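Local coordinates for DPSA (Streptomyces coelicolor, PDB 4CY9), which probably oxidises and stores iron inside a hollow twelve-subunit shell, as other DNA-binding proteins of the Dps family within the ferritin superfamily do, at residues 37-41 and 98-102; 2-6 and 17-22. All blocks are in the same frame, centred on the assembly; numbering follows the deposited sequence.

Contact 1. Residues 37-41 and 98-102; sequences TLKHV and YSIGR
Residues 37-41 form one helical turn within helix 14-44, closed by Val41 N to Thr37 O at 2.9 Å. Residues 98-102 are irregular, mostly extended (Tyr98 -60/137, Ile100 -97/128), with Ser99 at -109/2 and Gly101 at -94/-121. They run along the helix in the same sense: Thr37 CA lies 6.7 Å from Tyr98 CA, and Val41 CA 7.9 Å from Gly101 CA. Tyr98, chi1 t, lays its ring against the turn. Thr37 CG2 sits over one face, 3.9 Å from the ring centroid of Tyr98 in a CH-pi contact, and Val41 CG2 packs 3.6 Å from Tyr98 CE2. The loop follows helix 86-92 in the long connection between helix 50-77 and helix 105-133 that runs along the ferritin-like four-helix bundle, the short helix within that connection being a hallmark of Dps proteins. His40, chi1 t, reaches across to donate from NE2 to Ile100 O (2.7 Å, 152°); its ring meets that of Tyr98 rim to rim, centroids 5.9 Å apart and planes at 72°. On the other side of the imidazole, His40 ND1 is hydrogen-bonded to Gly84 of a second subunit. One water donates to Thr37 OG1 (2.8 Å) and accepts from Tyr98 N (2.9 Å), while Thr37 OG1 also hydrogen-bonds to Asp33 O, one turn back in the helix. Tyr98 OH hydrogen-bonds His108 at the start of helix 105-133.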
ATOM      1  N   THR A  37      -4.835  24.148  20.001  1.00  8.64           N
ATOM      2  CA  THR A  37      -4.761  25.490  19.449  1.00  8.16           C
ATOM      3  C   THR A  37      -4.450  25.405  17.939  1.00  8.83           C
ATOM      4  O   THR A  37      -4.997  26.215  17.152  1.00  8.45           O
ATOM      5  CB  THR A  37      -3.621  26.288  20.149  1.00 11.12           C
ATOM      6  OG1 THR A  37      -4.045  26.452  21.537  1.00 12.58           O
ATOM      7  CG2 THR A  37      -3.382  27.678  19.511  1.00 14.35           C
ATOM      8  N   LEU A  38      -3.628  24.444  17.508  1.00  8.32           N
ATOM      9  CA  LEU A  38      -3.391  24.337  16.025  1.00  7.93           C
ATOM     10  C   LEU A  38      -4.715  23.962  15.328  1.00  8.23           C
ATOM     11  O   LEU A  38      -4.939  24.494  14.232  1.00  9.41           O
ATOM     12  CB  LEU A  38      -2.381  23.171  15.771  1.00  8.70           C
ATOM     13  CG  LEU A  38      -0.924  23.629  16.207  1.00  9.64           C
ATOM     14  CD1 LEU A  38      -0.080  22.310  16.217  1.00  9.29           C
ATOM     15  CD2 LEU A  38      -0.331  24.587  15.147  1.00  9.91           C
ATOM     16  N   LYS A  39      -5.532  23.082  15.917  1.00  8.65           N
ATOM     17  CA  LYS A  39      -6.790  22.756  15.226  1.00  9.17           C
ATOM     18  C   LYS A  39      -7.663  23.997  15.229  1.00  9.94           C
ATOM     19  O   LYS A  39      -8.338  24.279  14.231  1.00 10.03           O
ATOM     20  CB  LYS A  39      -7.543  21.642  15.932  1.00 10.32           C
ATOM     21  CG  LYS A  39      -7.068  20.176  15.531  1.00 12.62           C
ATOM     22  CD  LYS A  39      -7.474  20.071  13.995  1.00 16.44           C
ATOM     23  CE  LYS A  39      -7.487  18.663  13.513  1.00 26.78           C
ATOM     24  NZ  LYS A  39      -7.911  18.711  12.055  1.00 19.87           N
ATOM     25  N   HIS A  40      -7.697  24.724  16.330  1.00  9.62           N
ATOM     26  CA  HIS A  40      -8.470  26.008  16.322  1.00  9.61           C
ATOM     27  C   HIS A  40      -8.053  26.943  15.209  1.00 10.27           C
ATOM     28  O   HIS A  40      -8.922  27.554  14.543  1.00  9.82           O
ATOM     29  CB  HIS A  40      -8.264  26.655  17.746  1.00  9.27           C
ATOM     30  CG  HIS A  40      -8.898  28.006  17.881  1.00 10.43           C
ATOM     31  ND1 HIS A  40     -10.195  28.179  18.320  1.00 11.51           N
ATOM     32  CD2 HIS A  40      -8.405  29.277  17.557  1.00 11.21           C
ATOM     33  CE1 HIS A  40     -10.486  29.505  18.311  1.00 11.46           C
ATOM     34  NE2 HIS A  40      -9.408  30.181  17.839  1.00 11.62           N
ATOM     35  N   VAL A  41      -6.743  27.084  15.005  1.00  9.48           N
ATOM     36  CA  VAL A  41      -6.291  27.947  13.908  1.00  9.12           C
ATOM     37  C   VAL A  41      -6.752  27.335  12.583  1.00 10.78           C
ATOM     38  O   VAL A  41      -7.204  28.034  11.651  1.00 10.37           O
ATOM     39  CB  VAL A  41      -4.742  28.123  13.961  1.00  9.35           C
ATOM     40  CG1 VAL A  41      -4.306  28.941  12.749  1.00 10.36           C
ATOM     41  CG2 VAL A  41      -4.393  28.928  15.266  1.00  9.89           C
ATOM     42  N   TYR A  98      -4.906  30.829  23.701  1.00 13.12           N
ATOM     43  CA  TYR A  98      -4.717  31.539  22.394  1.00 12.70           C
ATOM     44  C   TYR A  98      -5.919  32.447  22.177  1.00 14.25           C
ATOM     45  O   TYR A  98      -7.052  32.047  22.405  1.00 14.77           O
ATOM     46  CB  TYR A  98      -4.729  30.447  21.301  1.00 12.39           C
ATOM     47  CG  TYR A  98      -4.398  30.972  19.939  1.00 11.82           C
ATOM     48  CD1 TYR A  98      -3.065  31.285  19.600  1.00 11.57           C
ATOM     49  CD2 TYR A  98      -5.452  31.108  18.998  1.00 10.92           C
ATOM     50  CE1 TYR A  98      -2.774  31.719  18.307  1.00 11.22           C
ATOM     51  CE2 TYR A  98      -5.190  31.517  17.679  1.00 11.13           C
ATOM     52  CZ  TYR A  98      -3.848  31.868  17.358  1.00 11.11           C
ATOM     53  OH  TYR A  98      -3.613  32.253  16.049  1.00 11.18           O
ATOM     54  N   SER A  99      -5.618  33.685  21.712  1.00 15.64           N
ATOM     55  CA  SER A  99      -6.641  34.772  21.841  1.00 17.96           C
ATOM     56  C   SER A  99      -7.248  35.166  20.498  1.00 19.66           C
ATOM     57  O   SER A  99      -8.082  36.092  20.485  1.00 22.80           O
ATOM     58  CB  SER A  99      -5.961  36.083  22.440  1.00 21.53           C
ATOM     59  OG  SER A  99      -4.900  36.496  21.579  1.00 27.39           O
ATOM     60  N   ILE A 100      -6.899  34.538  19.373  1.00 14.82           N
ATOM     61  CA  ILE A 100      -7.385  34.917  18.034  0.50 13.98           C
ATOM     62  C   ILE A 100      -8.584  34.025  17.661  1.00 15.34           C
ATOM     63  O   ILE A 100      -8.446  32.755  17.750  1.00 14.48           O
ATOM     64  CB  ILE A 100      -6.293  34.679  16.944  0.50 12.03           C
ATOM     65  CG1 ILE A 100      -4.991  35.413  17.369  0.50 12.39           C
ATOM     66  CG2 ILE A 100      -6.773  35.246  15.592  0.50 12.73           C
ATOM     67  CD1 ILE A 100      -5.189  36.935  17.684  0.50 13.03           C
ATOM     68  N   GLY A 101      -9.727  34.629  17.260  1.00 13.10           N
ATOM     69  CA  GLY A 101     -10.844  33.745  16.763  1.00 13.50           C
ATOM     70  C   GLY A 101     -10.701  33.651  15.228  1.00 14.21           C
ATOM     71  O   GLY A 101      -9.681  33.151  14.663  1.00 16.08           O
ATOM     72  N   ARG A 102     -11.746  34.073  14.500  1.00 13.43           N
ATOM     73  CA  ARG A 102     -11.612  34.043  13.056  1.00 12.65           C
ATOM     74  C   ARG A 102     -10.666  35.174  12.636  1.00 17.15           C
ATOM     75  O   ARG A 102     -10.782  36.357  13.136  1.00 17.04           O
ATOM     76  CB  ARG A 102     -13.019  34.272  12.406  1.00 15.50           C
ATOM     77  CG  ARG A 102     -12.896  34.338  10.901  1.00 18.36           C
ATOM     78  CD  ARG A 102     -14.133  35.100  10.434  1.00 26.73           C
ATOM     79  NE  ARG A 102     -15.245  34.275  10.603  1.00 24.05           N
ATOM     80  CZ  ARG A 102     -16.367  34.478  11.347  1.00 24.56           C
ATOM     81  NH1 ARG A 102     -16.624  35.454  12.213  1.00 24.44           N
ATOM     82  NH2 ARG A 102     -17.295  33.546  11.233  1.00 24.74           N
TER
HETATM   83  O   HOH W   1      -4.915  27.970  23.693  1.00 17.28           O

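Contact 2. Residues 2-6 and 17-22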
ATOM      1  N   ASP A   2       4.511  17.187  45.768  1.00 42.04           N
ATOM      2  CA  ASP A   2       5.424  15.995  45.754  1.00 33.91           C
ATOM      3  C   ASP A   2       4.922  14.877  44.763  1.00 30.19           C
ATOM      4  O   ASP A   2       3.911  14.184  44.960  1.00 27.51           O
ATOM      5  CB  ASP A   2       5.539  15.442  47.157  1.00 36.31           C
ATOM      6  CG  ASP A   2       6.466  14.259  47.262  1.00 46.13           C
ATOM      7  OD1 ASP A   2       7.188  13.950  46.337  1.00 34.35           O
ATOM      8  OD2 ASP A   2       6.476  13.607  48.318  1.00 53.14           O
ATOM      9  N   LEU A   3       5.676  14.685  43.698  1.00 21.22           N
ATOM     10  CA  LEU A   3       5.270  13.641  42.706  1.00 17.94           C
ATOM     11  C   LEU A   3       6.261  12.473  42.751  1.00 16.83           C
ATOM     12  O   LEU A   3       6.338  11.675  41.786  1.00 15.45           O
ATOM     13  CB  LEU A   3       5.395  14.330  41.290  1.00 16.20           C
ATOM     14  CG  LEU A   3       4.357  15.441  41.121  1.00 16.32           C
ATOM     15  CD1 LEU A   3       4.505  16.102  39.734  1.00 21.19           C
ATOM     16  CD2 LEU A   3       2.942  14.971  41.336  1.00 22.52           C
ATOM     17  N   THR A   4       6.972  12.247  43.866  1.00 14.27           N
ATOM     18  CA  THR A   4       7.875  11.099  43.909  1.00 13.25           C
ATOM     19  C   THR A   4       7.027   9.808  43.745  1.00 12.79           C
ATOM     20  O   THR A   4       6.066   9.552  44.469  1.00 14.66           O
ATOM     21  CB  THR A   4       8.482  10.990  45.377  1.00 17.09           C
ATOM     22  OG1 THR A   4       9.202  12.215  45.606  1.00 19.07           O
ATOM     23  CG2 THR A   4       9.493   9.796  45.466  1.00 15.20           C
ATOM     24  N   PRO A   5       7.450   8.945  42.782  1.00 12.09           N
ATOM     25  CA  PRO A   5       6.658   7.766  42.515  1.00 13.17           C
ATOM     26  C   PRO A   5       7.081   6.602  43.443  1.00 13.11           C
ATOM     27  O   PRO A   5       8.150   6.653  44.119  1.00 14.30           O
ATOM     28  CB  PRO A   5       7.051   7.404  41.050  1.00 11.32           C
ATOM     29  CG  PRO A   5       8.496   7.908  40.907  1.00 11.20           C
ATOM     30  CD  PRO A   5       8.448   9.245  41.740  1.00 11.48           C
ATOM     31  N   LYS A   6       6.286   5.517  43.390  1.00 13.95           N
ATOM     32  CA  LYS A   6       6.648   4.282  44.109  1.00 16.61           C
ATOM     33  C   LYS A   6       7.621   3.380  43.382  1.00 18.74           C
ATOM     34  O   LYS A   6       8.318   2.577  44.031  1.00 19.99           O
ATOM     35  CB  LYS A   6       5.359   3.490  44.490  1.00 18.09           C
ATOM     36  CG  LYS A   6       4.515   4.382  45.393  1.00 24.22           C
ATOM     37  CD  LYS A   6       3.273   3.606  45.791  1.00 29.70           C
ATOM     38  CE  LYS A   6       2.476   4.554  46.703  1.00 32.92           C
ATOM     39  NZ  LYS A   6       1.036   4.199  46.607  1.00 32.90           N
ATOM     40  N   ALA A  17      13.253  11.070  39.854  1.00 11.00           N
ATOM     41  CA  ALA A  17      12.128  10.811  38.853  1.00 11.97           C
ATOM     42  C   ALA A  17      10.919  11.695  39.187  1.00 12.04           C
ATOM     43  O   ALA A  17      10.251  12.174  38.227  1.00 10.31           O
ATOM     44  CB  ALA A  17      11.705   9.318  38.944  1.00 11.82           C
ATOM     45  N   GLY A  18      10.544  11.947  40.462  1.00 10.49           N
ATOM     46  CA  GLY A  18       9.394  12.800  40.747  1.00 10.79           C
ATOM     47  C   GLY A  18       9.619  14.197  40.161  1.00 10.58           C
ATOM     48  O   GLY A  18       8.664  14.830  39.695  1.00 11.67           O
ATOM     49  N   ARG A  19      10.848  14.746  40.303  1.00 11.11           N
ATOM     50  CA  ARG A  19      10.978  16.091  39.756  0.50 10.46           C
ATOM     51  C   ARG A  19      10.947  16.017  38.186  1.00 10.54           C
ATOM     52  O   ARG A  19      10.355  16.923  37.625  1.00 11.63           O
ATOM     53  CB  ARG A  19      12.274  16.777  40.188  0.50 10.94           C
ATOM     54  CG  ARG A  19      12.229  17.098  41.683  0.50 10.44           C
ATOM     55  CD  ARG A  19      13.642  17.627  42.092  0.50 13.43           C
ATOM     56  NE  ARG A  19      14.716  16.642  42.242  0.50  9.44           N
ATOM     57  CZ  ARG A  19      15.816  16.461  41.447  0.50  9.23           C
ATOM     58  NH1 ARG A  19      16.052  17.161  40.282  0.50 10.56           N
ATOM     59  NH2 ARG A  19      16.702  15.504  41.820  0.50  9.45           N
ATOM     60  N   LEU A  20      11.448  14.963  37.611  1.00 10.01           N
ATOM     61  CA  LEU A  20      11.337  14.834  36.058  1.00  9.56           C
ATOM     62  C   LEU A  20       9.842  14.679  35.686  1.00  9.99           C
ATOM     63  O   LEU A  20       9.445  15.263  34.668  1.00  9.59           O
ATOM     64  CB  LEU A  20      12.213  13.605  35.634  1.00 10.21           C
ATOM     65  CG  LEU A  20      12.261  13.510  34.079  1.00 11.48           C
ATOM     66  CD1 LEU A  20      12.721  14.836  33.392  1.00 12.18           C
ATOM     67  CD2 LEU A  20      13.278  12.400  33.787  1.00 10.95           C
ATOM     68  N   ILE A  21       9.087  13.889  36.455  1.00 10.20           N
ATOM     69  CA  ILE A  21       7.626  13.775  36.190  1.00 10.14           C
ATOM     70  C   ILE A  21       6.997  15.172  36.204  1.00 11.54           C
ATOM     71  O   ILE A  21       6.147  15.519  35.400  1.00 10.66           O
ATOM     72  CB  ILE A  21       6.981  12.816  37.225  1.00  9.12           C
ATOM     73  CG1 ILE A  21       7.404  11.361  36.914  1.00 10.69           C
ATOM     74  CG2 ILE A  21       5.394  13.017  37.229  1.00  8.81           C
ATOM     75  CD1 ILE A  21       7.211  10.441  38.142  1.00 10.61           C
ATOM     76  N   GLY A  22       7.333  16.004  37.226  1.00 10.96           N
ATOM     77  CA  GLY A  22       6.754  17.382  37.263  1.00 10.09           C
ATOM     78  C   GLY A  22       7.129  18.202  36.029  1.00  9.83           C
ATOM     79  O   GLY A  22       6.257  18.938  35.529  1.00 11.08           O
TER
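The N-terminal tail of this Dps subunit folds back here onto the beginning of helix 14-44, the first long helix of the bundle, and the packing depends on a glycine in that helix. Thr4 CA lies only 3.9 Å from Gly18 CA, and Leu3 O approaches Gly18 CA to 3.4 Å in a CA-H...O contact. A side chain at Gly18 would point straight into the tail: an ideal CB would stand 2.7 Å from Thr4 CA, so the bare backbone is what admits such a close approach. Around this point the tail presents apolar groups. Pro5 sets its ring over the helix, with CD 3.7 Å from Gly18 N and CG 4.0 Å from both Ala17 CB and Ile21 CD1. One turn along, Leu3 CD1 rests 3.6 Å from Gly22 CA and 4.1 Å from Ile21 CG2. Between them Thr4 directs its CA-to-CB bond away from the helix. The tail is shaped by an Asx turn, in which Asp2 OD1 accepts from Thr4 N at 3.0 Å and also from Thr4 OG1 at 2.8 Å. Farther along, Pro5 O accepts from Arg14 at the start of the same helix, and Lys6 NZ hydrogen-bonds Gly163 O of a neighbouring subunit. Leu3 O also hydrogen-bonds a glycerol, probably from the crystallisation liquor. The result is a local fold-back of a Dps terminal tail, an Asx-turn segment seated by apolar and backbone packing on the glycine-bearing surface of the first bundle helix.

Both contacts use helix 14-44, but at places on opposite sides of the chain's centre: their centres are 33 Å apart and their nearest atoms about 19 Å, so they do not touch. Contact 2 joins segments close in sequence near the start of the helix and is partly buried. Contact 1 comes later along the same helix, brings in a loop 57 residues away, and is buried. Their chemistry differs accordingly. Contact 1 combines aromatic packing with a direct hydrogen bond and a bridging water, at a subunit interface; between its two segments contact 2 relies on apolar side chains and close backbone approach, its hydrogen bonds lying within the segments or running to other partners.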